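Local structure of hypothetical protein SMU.848 (Streptococcus mutans, 2G0I) at residues G45-V50 / A122-I127; A68-L73 / T128-N133; N76-L81 / V89-D94. The protein is probably a cysteine peptidase of the Prp family, likely involved in ribosome biogenesis. One frame throughout, in Å; residues are numbered along the deposited sequence.

Contact 1: G45-V50 / A122-I127; sequences GILESV and AFLLGI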
ATOM      1  N   GLY B  45       9.383  15.684  14.062  1.00 20.19           N
ATOM      2  CA  GLY B  45       9.920  14.410  13.626  1.00 20.12           C
ATOM      3  C   GLY B  45       8.886  13.366  13.235  1.00 21.22           C
ATOM      4  O   GLY B  45       9.232  12.405  12.560  1.00 22.06           O
ATOM      5  N   ILE B  46       7.635  13.544  13.663  1.00 17.73           N
ATOM      6  CA  ILE B  46       6.560  12.589  13.344  1.00 16.51           C
ATOM      7  C   ILE B  46       5.571  13.107  12.253  1.00 15.19           C
ATOM      8  O   ILE B  46       5.196  14.286  12.210  1.00 13.70           O
ATOM      9  CB  ILE B  46       5.768  12.113  14.614  1.00 17.55           C
ATOM     10  CG1 ILE B  46       4.908  13.243  15.190  1.00 18.97           C
ATOM     11  CG2 ILE B  46       6.743  11.487  15.711  1.00 17.24           C
ATOM     12  CD1 ILE B  46       3.681  12.813  16.026  1.00 20.39           C
ATOM     13  N   LEU B  47       5.167  12.203  11.368  1.00 13.65           N
ATOM     14  CA  LEU B  47       4.127  12.520  10.387  1.00  9.98           C
ATOM     15  C   LEU B  47       2.802  12.730  11.091  1.00 11.31           C
ATOM     16  O   LEU B  47       2.326  11.846  11.817  1.00 13.44           O
ATOM     17  CB  LEU B  47       4.006  11.374   9.369  1.00 11.76           C
ATOM     18  CG  LEU B  47       5.212  11.284   8.432  1.00 14.41           C
ATOM     19  CD1 LEU B  47       5.174   9.955   7.693  1.00 13.35           C
ATOM     20  CD2 LEU B  47       5.241  12.475   7.439  1.00 13.48           C
ATOM     21  N   GLU B  48       2.176  13.866  10.806  1.00 11.18           N
ATOM     22  CA  GLU B  48       0.927  14.217  11.450  1.00 12.70           C
ATOM     23  C   GLU B  48      -0.263  14.236  10.514  1.00 12.05           C
ATOM     24  O   GLU B  48      -1.346  13.894  10.931  1.00 11.20           O
ATOM     25  CB  GLU B  48       1.035  15.570  12.165  1.00 14.64           C
ATOM     26  CG  GLU B  48       2.045  15.501  13.336  1.00 18.92           C
ATOM     27  CD  GLU B  48       1.604  16.323  14.542  1.00 20.67           C
ATOM     28  OE1 GLU B  48       1.827  15.870  15.680  1.00 23.10           O
ATOM     29  OE2 GLU B  48       1.046  17.391  14.332  1.00 20.86           O
ATOM     30  N   SER B  49      -0.060  14.648   9.266  1.00 12.47           N
ATOM     31  CA  SER B  49      -1.167  14.690   8.311  1.00 12.40           C
ATOM     32  C   SER B  49      -0.735  14.550   6.863  1.00 12.33           C
ATOM     33  O   SER B  49       0.399  14.839   6.499  1.00 10.66           O
ATOM     34  CB  SER B  49      -1.983  15.976   8.470  1.00 13.43           C
ATOM     35  OG  SER B  49      -1.222  17.124   8.088  1.00 15.69           O
ATOM     36  N   VAL B  50      -1.681  14.138   6.029  1.00 10.92           N
ATOM     37  CA  VAL B  50      -1.457  14.145   4.588  1.00  9.73           C
ATOM     38  C   VAL B  50      -2.747  14.573   3.923  1.00 11.63           C
ATOM     39  O   VAL B  50      -3.851  14.151   4.330  1.00 12.05           O
ATOM     40  CB  VAL B  50      -0.903  12.784   4.048  1.00 11.12           C
ATOM     41  CG1 VAL B  50      -1.894  11.676   4.337  1.00 11.19           C
ATOM     42  CG2 VAL B  50      -0.671  12.869   2.520  1.00 11.88           C
ATOM     43  N   ALA B 122       5.485   4.265   5.565  1.00  9.71           N
ATOM     44  CA  ALA B 122       5.323   3.363   4.391  1.00 10.35           C
ATOM     45  C   ALA B 122       4.465   4.010   3.322  1.00 10.94           C
ATOM     46  O   ALA B 122       4.729   3.872   2.146  1.00 11.52           O
ATOM     47  CB  ALA B 122       4.706   2.083   4.812  1.00 10.38           C
ATOM     48  N   PHE B 123       3.404   4.679   3.740  1.00 11.78           N
ATOM     49  CA  PHE B 123       2.551   5.427   2.803  1.00 10.57           C
ATOM     50  C   PHE B 123       3.324   6.543   2.137  1.00 11.59           C
ATOM     51  O   PHE B 123       3.241   6.710   0.917  1.00 10.77           O
ATOM     52  CB  PHE B 123       1.303   5.975   3.514  1.00 11.48           C
ATOM     53  CG  PHE B 123       0.430   6.801   2.624  1.00 12.48           C
ATOM     54  CD1 PHE B 123      -0.244   6.195   1.530  1.00 10.29           C
ATOM     55  CD2 PHE B 123       0.291   8.167   2.857  1.00 12.29           C
ATOM     56  CE1 PHE B 123      -1.062   6.953   0.696  1.00 12.31           C
ATOM     57  CE2 PHE B 123      -0.543   8.963   2.023  1.00 11.93           C
ATOM     58  CZ  PHE B 123      -1.199   8.350   0.944  1.00 11.85           C
ATOM     59  N   LEU B 124       4.046   7.331   2.924  1.00 10.56           N
ATOM     60  CA  LEU B 124       4.896   8.382   2.325  1.00 11.97           C
ATOM     61  C   LEU B 124       5.892   7.775   1.332  1.00 11.33           C
ATOM     62  O   LEU B 124       6.171   8.341   0.269  1.00 11.45           O
ATOM     63  CB  LEU B 124       5.643   9.150   3.437  1.00 11.01           C
ATOM     64  CG  LEU B 124       6.749  10.130   2.997  1.00 12.26           C
ATOM     65  CD1 LEU B 124       6.128  11.213   2.178  1.00 11.26           C
ATOM     66  CD2 LEU B 124       7.487  10.648   4.227  1.00 13.69           C
ATOM     67  N   LEU B 125       6.469   6.635   1.695  1.00 12.02           N
ATOM     68  CA  LEU B 125       7.440   5.963   0.801  1.00 11.73           C
ATOM     69  C   LEU B 125       6.750   5.608  -0.526  1.00 11.38           C
ATOM     70  O   LEU B 125       7.292   5.856  -1.598  1.00 11.53           O
ATOM     71  CB  LEU B 125       8.021   4.710   1.471  1.00 13.95           C
ATOM     72  CG  LEU B 125       9.098   3.973   0.645  1.00 16.05           C
ATOM     73  CD1 LEU B 125      10.351   4.867   0.382  1.00 16.33           C
ATOM     74  CD2 LEU B 125       9.499   2.701   1.347  1.00 12.72           C
ATOM     75  N   GLY B 126       5.546   5.062  -0.459  1.00 10.20           N
ATOM     76  CA  GLY B 126       4.817   4.700  -1.707  1.00 12.06           C
ATOM     77  C   GLY B 126       4.451   5.877  -2.594  1.00 13.66           C
ATOM     78  O   GLY B 126       4.621   5.820  -3.854  1.00 12.04           O
ATOM     79  N   ILE B 127       3.922   6.945  -1.979  1.00 10.46           N
ATOM     80  CA  ILE B 127       3.602   8.176  -2.720  1.00 10.53           C
ATOM     81  C   ILE B 127       4.852   8.777  -3.345  1.00 10.91           C
ATOM     82  O   ILE B 127       4.844   9.148  -4.528  1.00 14.71           O
ATOM     83  CB  ILE B 127       2.875   9.225  -1.830  1.00  9.85           C
ATOM     84  CG1 ILE B 127       1.535   8.665  -1.328  1.00 10.12           C
ATOM     85  CG2 ILE B 127       2.669  10.576  -2.577  1.00 11.07           C
ATOM     86  CD1 ILE B 127       0.473   8.334  -2.451  1.00 12.94           C
TER
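Phe123 carries its ring toward Val50 with CG anti to the backbone N (chi1 177°), and Val50 answers with both methyls: at chi1 61° its CG1 lies between the backbone N and the carbonyl carbon while CG2 is anti to the N. The fork therefore closes on a single ring atom. Phe123 CE2 is 3.8 Å from Val50 CG1 and 3.9 Å from Val50 CG2, but the two methyls arrive differently. CG2 sits in the ring plane at the edge, whereas CG1 comes in obliquely. One turn further along the helix, Ile127 CG1 lies 3.6 Å above the plane of the Phe123 ring, displaced toward the rim, so this face is covered from within the same helix. The second pair is looser: Leu47 CD1 approaches Leu124 CD2 to 4.2 Å, a methyl-to-methyl contact beside the aromatic one.

Two neighbouring helix residues thus meet two strand residues three apart, and the strand can do this because of a classic beta bulge. Glu48 and Ser49 both face Ile41 on the adjoining hairpin strand 36-43; the extra residue shifts the alternation and lets Leu47 and Val50 both direct their CB atoms to the helix. This is how strand 46-53 packs against helix 114-133 in the two-layer alpha-beta sandwich. Phe120, on the preceding turn of the helix, touches Leu47 and Val50 as well, and Gln117 OE1 is hydrogen-bonded to the backbone N of Leu47. Glu48 is buried, yet each carboxylate oxygen has a cationic partner: OE1 forms a salt bridge with Lys111 and OE2 one with Arg43.

Contact 2: A68-L73 / T128-N133; sequences AAVSTL and TNLAEN. With CA (calcium ion), chain E.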
ATOM      1  N   ALA B  68      -5.487   4.848  -9.298  1.00 14.74           N
ATOM      2  CA  ALA B  68      -5.800   3.567  -8.649  1.00 14.51           C
ATOM      3  C   ALA B  68      -4.695   3.206  -7.642  1.00 13.37           C
ATOM      4  O   ALA B  68      -5.019   2.807  -6.506  1.00 10.57           O
ATOM      5  CB  ALA B  68      -5.948   2.487  -9.698  1.00 13.61           C
ATOM      6  N   ALA B  69      -3.432   3.359  -8.053  1.00 11.03           N
ATOM      7  CA  ALA B  69      -2.277   3.166  -7.147  1.00 11.28           C
ATOM      8  C   ALA B  69      -2.347   4.051  -5.896  1.00 14.00           C
ATOM      9  O   ALA B  69      -2.193   3.572  -4.758  1.00 13.57           O
ATOM     10  CB  ALA B  69      -0.979   3.443  -7.888  1.00 14.68           C
ATOM     11  N   VAL B  70      -2.591   5.341  -6.108  1.00 11.81           N
ATOM     12  CA  VAL B  70      -2.735   6.287  -4.962  1.00 14.79           C
ATOM     13  C   VAL B  70      -3.910   5.934  -4.049  1.00 14.66           C
ATOM     14  O   VAL B  70      -3.779   5.945  -2.827  1.00 15.07           O
ATOM     15  CB  VAL B  70      -2.810   7.745  -5.446  1.00 15.64           C
ATOM     16  CG1 VAL B  70      -3.120   8.727  -4.252  1.00 15.39           C
ATOM     17  CG2 VAL B  70      -1.516   8.114  -6.186  1.00 14.74           C
ATOM     18  N   SER B  71      -5.083   5.672  -4.609  1.00 14.01           N
ATOM     19  CA  SER B  71      -6.228   5.308  -3.764  1.00 13.12           C
ATOM     20  C   SER B  71      -6.044   4.026  -2.973  1.00 13.04           C
ATOM     21  O   SER B  71      -6.441   3.958  -1.797  1.00 11.80           O
ATOM     22  CB  SER B  71      -7.534   5.274  -4.563  1.00 16.43           C
ATOM     23  OG  SER B  71      -7.674   6.587  -5.088  1.00 22.34           O
ATOM     24  N   THR B  72      -5.435   3.034  -3.606  1.00 10.91           N
ATOM     25  CA  THR B  72      -5.124   1.766  -2.903  1.00 12.23           C
ATOM     26  C   THR B  72      -4.238   1.989  -1.673  1.00 10.05           C
ATOM     27  O   THR B  72      -4.550   1.503  -0.594  1.00 10.85           O
ATOM     28  CB  THR B  72      -4.481   0.773  -3.889  1.00 13.51           C
ATOM     29  OG1 THR B  72      -5.406   0.579  -4.982  1.00 12.28           O
ATOM     30  CG2 THR B  72      -4.223  -0.571  -3.189  1.00 13.82           C
ATOM     31  N   LEU B  73      -3.169   2.761  -1.843  1.00  8.41           N
ATOM     32  CA  LEU B  73      -2.230   3.064  -0.739  1.00  9.91           C
ATOM     33  C   LEU B  73      -2.923   3.893   0.330  1.00 10.27           C
ATOM     34  O   LEU B  73      -2.772   3.616   1.537  1.00  8.22           O
ATOM     35  CB  LEU B  73      -1.007   3.837  -1.264  1.00 13.01           C
ATOM     36  CG  LEU B  73       0.005   3.022  -2.088  1.00 14.79           C
ATOM     37  CD1 LEU B  73       1.081   3.925  -2.729  1.00 16.99           C
ATOM     38  CD2 LEU B  73       0.664   1.891  -1.244  1.00 16.64           C
ATOM     39  N   THR B 128       5.912   8.901  -2.549  1.00 12.09           N
ATOM     40  CA  THR B 128       7.221   9.398  -3.045  1.00 15.83           C
ATOM     41  C   THR B 128       7.744   8.539  -4.223  1.00 15.73           C
ATOM     42  O   THR B 128       8.255   9.071  -5.226  1.00 16.46           O
ATOM     43  CB  THR B 128       8.277   9.503  -1.878  1.00 15.86           C
ATOM     44  OG1 THR B 128       7.769  10.430  -0.906  1.00 17.81           O
ATOM     45  CG2 THR B 128       9.655  10.001  -2.404  1.00 17.95           C
ATOM     46  N   ASN B 129       7.601   7.224  -4.128  1.00 15.72           N
ATOM     47  CA  ASN B 129       7.963   6.375  -5.289  1.00 19.65           C
ATOM     48  C   ASN B 129       7.117   6.587  -6.570  1.00 19.54           C
ATOM     49  O   ASN B 129       7.628   6.565  -7.704  1.00 19.73           O
ATOM     50  CB  ASN B 129       8.109   4.895  -4.876  1.00 19.47           C
ATOM     51  CG  ASN B 129       9.405   4.644  -4.103  1.00 22.61           C
ATOM     52  OD1 ASN B 129      10.361   5.422  -4.214  1.00 23.83           O
ATOM     53  ND2 ASN B 129       9.451   3.573  -3.325  1.00 21.73           N
ATOM     54  N   LEU B 130       5.835   6.865  -6.396  1.00 20.61           N
ATOM     55  CA  LEU B 130       4.982   7.250  -7.508  1.00 21.07           C
ATOM     56  C   LEU B 130       5.345   8.618  -8.081  1.00 21.48           C
ATOM     57  O   LEU B 130       5.300   8.799  -9.313  1.00 23.67           O
ATOM     58  CB  LEU B 130       3.498   7.188  -7.089  1.00 21.89           C
ATOM     59  CG  LEU B 130       2.923   5.788  -6.822  1.00 22.68           C
ATOM     60  CD1 LEU B 130       1.584   5.828  -6.034  1.00 21.57           C
ATOM     61  CD2 LEU B 130       2.713   5.067  -8.151  1.00 26.10           C
ATOM     62  N   ALA B 131       5.689   9.574  -7.212  1.00 20.23           N
ATOM     63  CA  ALA B 131       6.133  10.886  -7.641  1.00 20.64           C
ATOM     64  C   ALA B 131       7.435  10.788  -8.451  1.00 24.19           C
ATOM     65  O   ALA B 131       7.666  11.608  -9.345  1.00 26.12           O
ATOM     66  CB  ALA B 131       6.293  11.835  -6.456  1.00 22.65           C
ATOM     67  N   GLU B 132       8.281   9.821  -8.107  1.00 23.93           N
ATOM     68  CA  GLU B 132       9.563   9.608  -8.796  1.00 28.22           C
ATOM     69  C   GLU B 132       9.381   8.985 -10.157  1.00 27.25           C
ATOM     70  O   GLU B 132      10.036   9.386 -11.117  1.00 28.32           O
ATOM     71  CB  GLU B 132      10.494   8.711  -7.970  1.00 28.67           C
ATOM     72  CG  GLU B 132      11.178   9.421  -6.833  1.00 32.24           C
ATOM     73  CD  GLU B 132      11.861  10.707  -7.278  1.00 35.77           C
ATOM     74  OE1 GLU B 132      12.958  10.621  -7.858  1.00 37.43           O
ATOM     75  OE2 GLU B 132      11.303  11.815  -7.060  1.00 36.52           O
ATOM     76  N   ASN B 133       8.501   7.988 -10.218  1.00 26.57           N
ATOM     77  CA  ASN B 133       8.290   7.146 -11.384  1.00 26.34           C
ATOM     78  C   ASN B 133       7.323   7.798 -12.353  1.00 23.72           C
ATOM     79  O   ASN B 133       7.467   7.654 -13.556  1.00 22.54           O
ATOM     80  CB  ASN B 133       7.716   5.780 -10.967  1.00 28.30           C
ATOM     81  CG  ASN B 133       8.706   4.920 -10.159  1.00 31.71           C
ATOM     82  OD1 ASN B 133       8.361   3.813  -9.728  1.00 32.75           O
ATOM     83  ND2 ASN B 133       9.921   5.415  -9.959  1.00 32.35           N
TER
HETATM   84 CA    CA E1002      13.334  13.106  -8.178  1.00 39.87          CA
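Leu130 is the single residue through which 128-133 meets the other helix, and its CD1 does most of the touching. That methyl reaches Leu73 CD1 at 3.8 Å, the two side chains meeting tip to tip. It also lies 3.9 Å from Val70 CG2, where the branches pass at a slant, and 4.0 Å from Ala69 CB. The other branch, Leu130 CD2, adds a second contact to Ala69 CB, also at 4.0 Å, so the fork of the leucine closes around the small alanine.

Leu130 gets there by extending away from its own helix: CG is anti to the carbonyl carbon (chi1 -69°), and CB already points at the partner. Leu73 has the same first-torsion placement. Val70 is turned so that CG2, beside its backbone N, faces the leucine, while its side chain also packs on Ile127. On the far side of 68-73, Thr72 OG1 donates to Ala68 O at 2.7 Å from above the carbonyl plane, 36° out of it, and the Thr72 N-H reaches the same oxygen from the opposite face. Two bonds thus grip that carbonyl. Thr72 and Ala69 also pack on Ala69 and Thr72 of the second subunit, which brings this helix into the dimer interface.

Past Leu130, Glu132 points elsewhere. Its chain is bent at chi2, and both carboxylate oxygens hold a calcium ion, OE1 at 2.5 Å and OE2 at 2.7 Å, with a third ligand atom coming from outside the two segments.

The short helical axes run almost antiparallel, at 170° and 11.2 Å apart: the paired helices that form the helical layer of a two-layer alpha-beta sandwich.

Contact 3: N76-L81 / V89-D94; sequences NLVNAL and VSLQMD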
ATOM      1  N   ASN B  76      -5.502   1.803   2.218  1.00 10.42           N
ATOM      2  CA  ASN B  76      -4.783   0.849   3.051  1.00 12.91           C
ATOM      3  C   ASN B  76      -4.150   1.464   4.306  1.00 12.72           C
ATOM      4  O   ASN B  76      -4.162   0.820   5.383  1.00 11.99           O
ATOM      5  CB  ASN B  76      -3.758   0.095   2.226  1.00 14.04           C
ATOM      6  CG  ASN B  76      -3.218  -1.135   2.945  1.00 16.41           C
ATOM      7  OD1 ASN B  76      -2.020  -1.220   3.172  1.00 19.11           O
ATOM      8  ND2 ASN B  76      -4.092  -2.070   3.293  1.00 17.85           N
ATOM      9  N   LEU B  77      -3.610   2.686   4.189  1.00 11.80           N
ATOM     10  CA  LEU B  77      -3.160   3.422   5.375  1.00 10.73           C
ATOM     11  C   LEU B  77      -4.317   3.599   6.392  1.00  8.75           C
ATOM     12  O   LEU B  77      -4.163   3.238   7.563  1.00  7.85           O
ATOM     13  CB  LEU B  77      -2.544   4.773   4.986  1.00 10.23           C
ATOM     14  CG  LEU B  77      -2.211   5.616   6.234  1.00 10.36           C
ATOM     15  CD1 LEU B  77      -1.018   4.968   6.996  1.00  8.21           C
ATOM     16  CD2 LEU B  77      -1.899   6.965   5.759  1.00 10.10           C
ATOM     17  N   VAL B  78      -5.468   4.106   5.950  1.00  8.91           N
ATOM     18  CA  VAL B  78      -6.619   4.293   6.846  1.00 12.00           C
ATOM     19  C   VAL B  78      -7.030   2.991   7.515  1.00 11.88           C
ATOM     20  O   VAL B  78      -7.185   2.943   8.733  1.00 12.17           O
ATOM     21  CB  VAL B  78      -7.851   4.925   6.101  1.00 10.53           C
ATOM     22  CG1 VAL B  78      -9.126   4.967   6.987  1.00 13.75           C
ATOM     23  CG2 VAL B  78      -7.486   6.330   5.619  1.00  9.50           C
ATOM     24  N   ASN B  79      -7.180   1.942   6.709  1.00 12.02           N
ATOM     25  CA  ASN B  79      -7.643   0.637   7.194  1.00 15.28           C
ATOM     26  C   ASN B  79      -6.601  -0.039   8.098  1.00 15.20           C
ATOM     27  O   ASN B  79      -6.937  -0.531   9.184  1.00 17.99           O
ATOM     28  CB  ASN B  79      -8.012  -0.263   6.004  1.00 16.67           C
ATOM     29  CG  ASN B  79      -9.264   0.226   5.244  1.00 20.06           C
ATOM     30  OD1 ASN B  79     -10.109   0.969   5.787  1.00 23.13           O
ATOM     31  ND2 ASN B  79      -9.386  -0.197   3.975  1.00 20.03           N
ATOM     32  N   ALA B  80      -5.328  -0.020   7.689  1.00 15.52           N
ATOM     33  CA  ALA B  80      -4.244  -0.569   8.529  1.00 13.46           C
ATOM     34  C   ALA B  80      -4.079   0.168   9.862  1.00 14.35           C
ATOM     35  O   ALA B  80      -3.848  -0.490  10.898  1.00 14.68           O
ATOM     36  CB  ALA B  80      -2.874  -0.603   7.760  1.00 12.65           C
ATOM     37  N   LEU B  81      -4.148   1.514   9.850  1.00 13.66           N
ATOM     38  CA  LEU B  81      -4.117   2.280  11.111  1.00 14.01           C
ATOM     39  C   LEU B  81      -5.186   1.793  12.098  1.00 14.24           C
ATOM     40  O   LEU B  81      -4.889   1.508  13.250  1.00 17.35           O
ATOM     41  CB  LEU B  81      -4.317   3.772  10.877  1.00 14.32           C
ATOM     42  CG  LEU B  81      -3.032   4.434  10.377  1.00 13.61           C
ATOM     43  CD1 LEU B  81      -3.329   5.829   9.860  1.00 15.02           C
ATOM     44  CD2 LEU B  81      -1.921   4.428  11.445  1.00 15.97           C
ATOM     45  N   VAL B  89      -8.345   7.471  12.734  1.00 25.28           N
ATOM     46  CA  VAL B  89      -7.918   8.750  12.228  1.00 23.07           C
ATOM     47  C   VAL B  89      -9.126   9.647  12.040  1.00 20.83           C
ATOM     48  O   VAL B  89     -10.277   9.176  11.974  1.00 19.40           O
ATOM     49  CB  VAL B  89      -7.036   8.590  10.932  1.00 24.80           C
ATOM     50  CG1 VAL B  89      -5.982   7.534  11.185  1.00 26.83           C
ATOM     51  CG2 VAL B  89      -7.875   8.218   9.696  1.00 23.26           C
ATOM     52  N   SER B  90      -8.848  10.940  11.961  1.00 16.71           N
ATOM     53  CA  SER B  90      -9.788  11.869  11.439  1.00 14.65           C
ATOM     54  C   SER B  90      -9.540  11.836   9.924  1.00 16.24           C
ATOM     55  O   SER B  90      -8.389  11.869   9.470  1.00 14.70           O
ATOM     56  CB  SER B  90      -9.489  13.232  12.033  1.00 16.46           C
ATOM     57  OG  SER B  90     -10.186  14.245  11.362  1.00 17.67           O
ATOM     58  N   LEU B  91     -10.615  11.767   9.153  1.00 14.43           N
ATOM     59  CA  LEU B  91     -10.503  11.605   7.702  1.00 14.14           C
ATOM     60  C   LEU B  91     -11.607  12.411   7.071  1.00 14.74           C
ATOM     61  O   LEU B  91     -12.782  12.203   7.381  1.00 14.07           O
ATOM     62  CB  LEU B  91     -10.701  10.119   7.329  1.00 14.65           C
ATOM     63  CG  LEU B  91     -10.855   9.892   5.800  1.00 14.87           C
ATOM     64  CD1 LEU B  91      -9.572  10.185   5.000  1.00 15.81           C
ATOM     65  CD2 LEU B  91     -11.345   8.480   5.507  1.00 16.79           C
ATOM     66  N   GLN B  92     -11.243  13.323   6.175  1.00 13.89           N
ATOM     67  CA  GLN B  92     -12.233  14.081   5.385  1.00 17.59           C
ATOM     68  C   GLN B  92     -12.014  13.637   3.944  1.00 17.82           C
ATOM     69  O   GLN B  92     -10.872  13.592   3.481  1.00 12.35           O
ATOM     70  CB  GLN B  92     -11.947  15.570   5.544  1.00 21.62           C
ATOM     71  CG  GLN B  92     -12.966  16.476   4.900  1.00 26.67           C
ATOM     72  CD  GLN B  92     -14.395  16.126   5.342  1.00 31.12           C
ATOM     73  OE1 GLN B  92     -14.784  16.332   6.521  1.00 34.20           O
ATOM     74  NE2 GLN B  92     -15.182  15.576   4.403  1.00 31.03           N
HETATM   75  N   MSE B  93     -13.084  13.309   3.226  1.00 19.36           N
HETATM   76  CA  MSE B  93     -12.956  12.938   1.809  1.00 22.22           C
HETATM   77  C   MSE B  93     -14.129  13.445   0.976  1.00 23.40           C
HETATM   78  O   MSE B  93     -15.290  13.347   1.413  1.00 19.94           O
HETATM   79  CB  MSE B  93     -12.982  11.428   1.647  1.00 23.14           C
HETATM   80  CG  MSE B  93     -11.774  10.650   2.100  1.00 24.81           C
HETATM   81 SE   MSE B  93     -11.989   8.805   1.543  1.00 28.32          SE
HETATM   82  CE  MSE B  93     -12.108   9.081  -0.267  1.00 26.79           C
ATOM     83  N   ASP B  94     -13.840  13.886  -0.248  1.00 25.47           N
ATOM     84  CA  ASP B  94     -14.889  14.164  -1.250  1.00 30.18           C
ATOM     85  C   ASP B  94     -14.439  13.875  -2.680  1.00 31.95           C
ATOM     86  O   ASP B  94     -13.257  13.703  -2.947  1.00 30.25           O
ATOM     87  CB  ASP B  94     -15.506  15.585  -1.108  1.00 31.76           C
ATOM     88  CG  ASP B  94     -14.552  16.719  -1.506  1.00 33.41           C
ATOM     89  OD1 ASP B  94     -14.074  17.459  -0.608  1.00 34.45           O
ATOM     90  OD2 ASP B  94     -14.299  16.916  -2.713  1.00 35.25           O
TER
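Leu81 and Val89 meet where the chain leaves helix 61-84 and enters strand 90-94, an outermost strand of the sheet in this two-layer alpha-beta sandwich. Starting at the root of Leu81, CB is 4.1 Å from Val89 CG1. CG, anti to the carbonyl carbon at chi1 -78°, stays at 4.4 Å from the same methyl. The branch then swings CD1 onto it: Leu81 CD1 and Val89 CG1 are 3.4 Å apart, tighter than usual van der Waals contact, with the two side chains crossing at about a right angle. The side chain of Leu81 also packs on Val116 of helix 114-133, so this leucine is buried between helix 114-133 and the residue leading into strand 90-94.

Val89 offers CG1 to Leu81 because at chi1 -48° that methyl lies beside the backbone N. Its other methyl, CG2, turns toward the preceding turn of the helix and comes within 4.4 Å of Val78 CG1. The short connection is further held by backbone hydrogen bonding between Leu81 and Cys87, while Ser90 and Gln92 pair through the backbone with strand 100-104.

Val78 sits one turn before Leu81, with CB directed at the strand. It is partly exposed where Leu81 is buried, and Val78, Val89 and Leu91 also meet a crystal neighbour, whereas Asn76 ND2, on another side of the helix, is hydrogen-bonded to Ala122 O of the second subunit. Val78 CG1 bridges two residues of the 89-94 segment, since besides Val89 it also faces Leu91 CD2 at 4.4 Å.

From the N terminus, the hairpin of strands 36-43 and 46-53 supplies the first half of contact 1, which waits until helix 114-133 to close. Inside that long loop, helix 61-84 provides the first partner of contact 2 and, a short way on, that of contact 3. Contact 3 closes first, within a few residues, and is nested inside both others. Contact 1 closes next and contact 2 last, on consecutive stretches of helix 114-133, so these two cross. Together they join sheet to helix 114-133, helix to helix, and helix 61-84 to the edge strand. Phe123 links them: its ring touches Leu73 of contact 2 and Leu77 of segment 76-81.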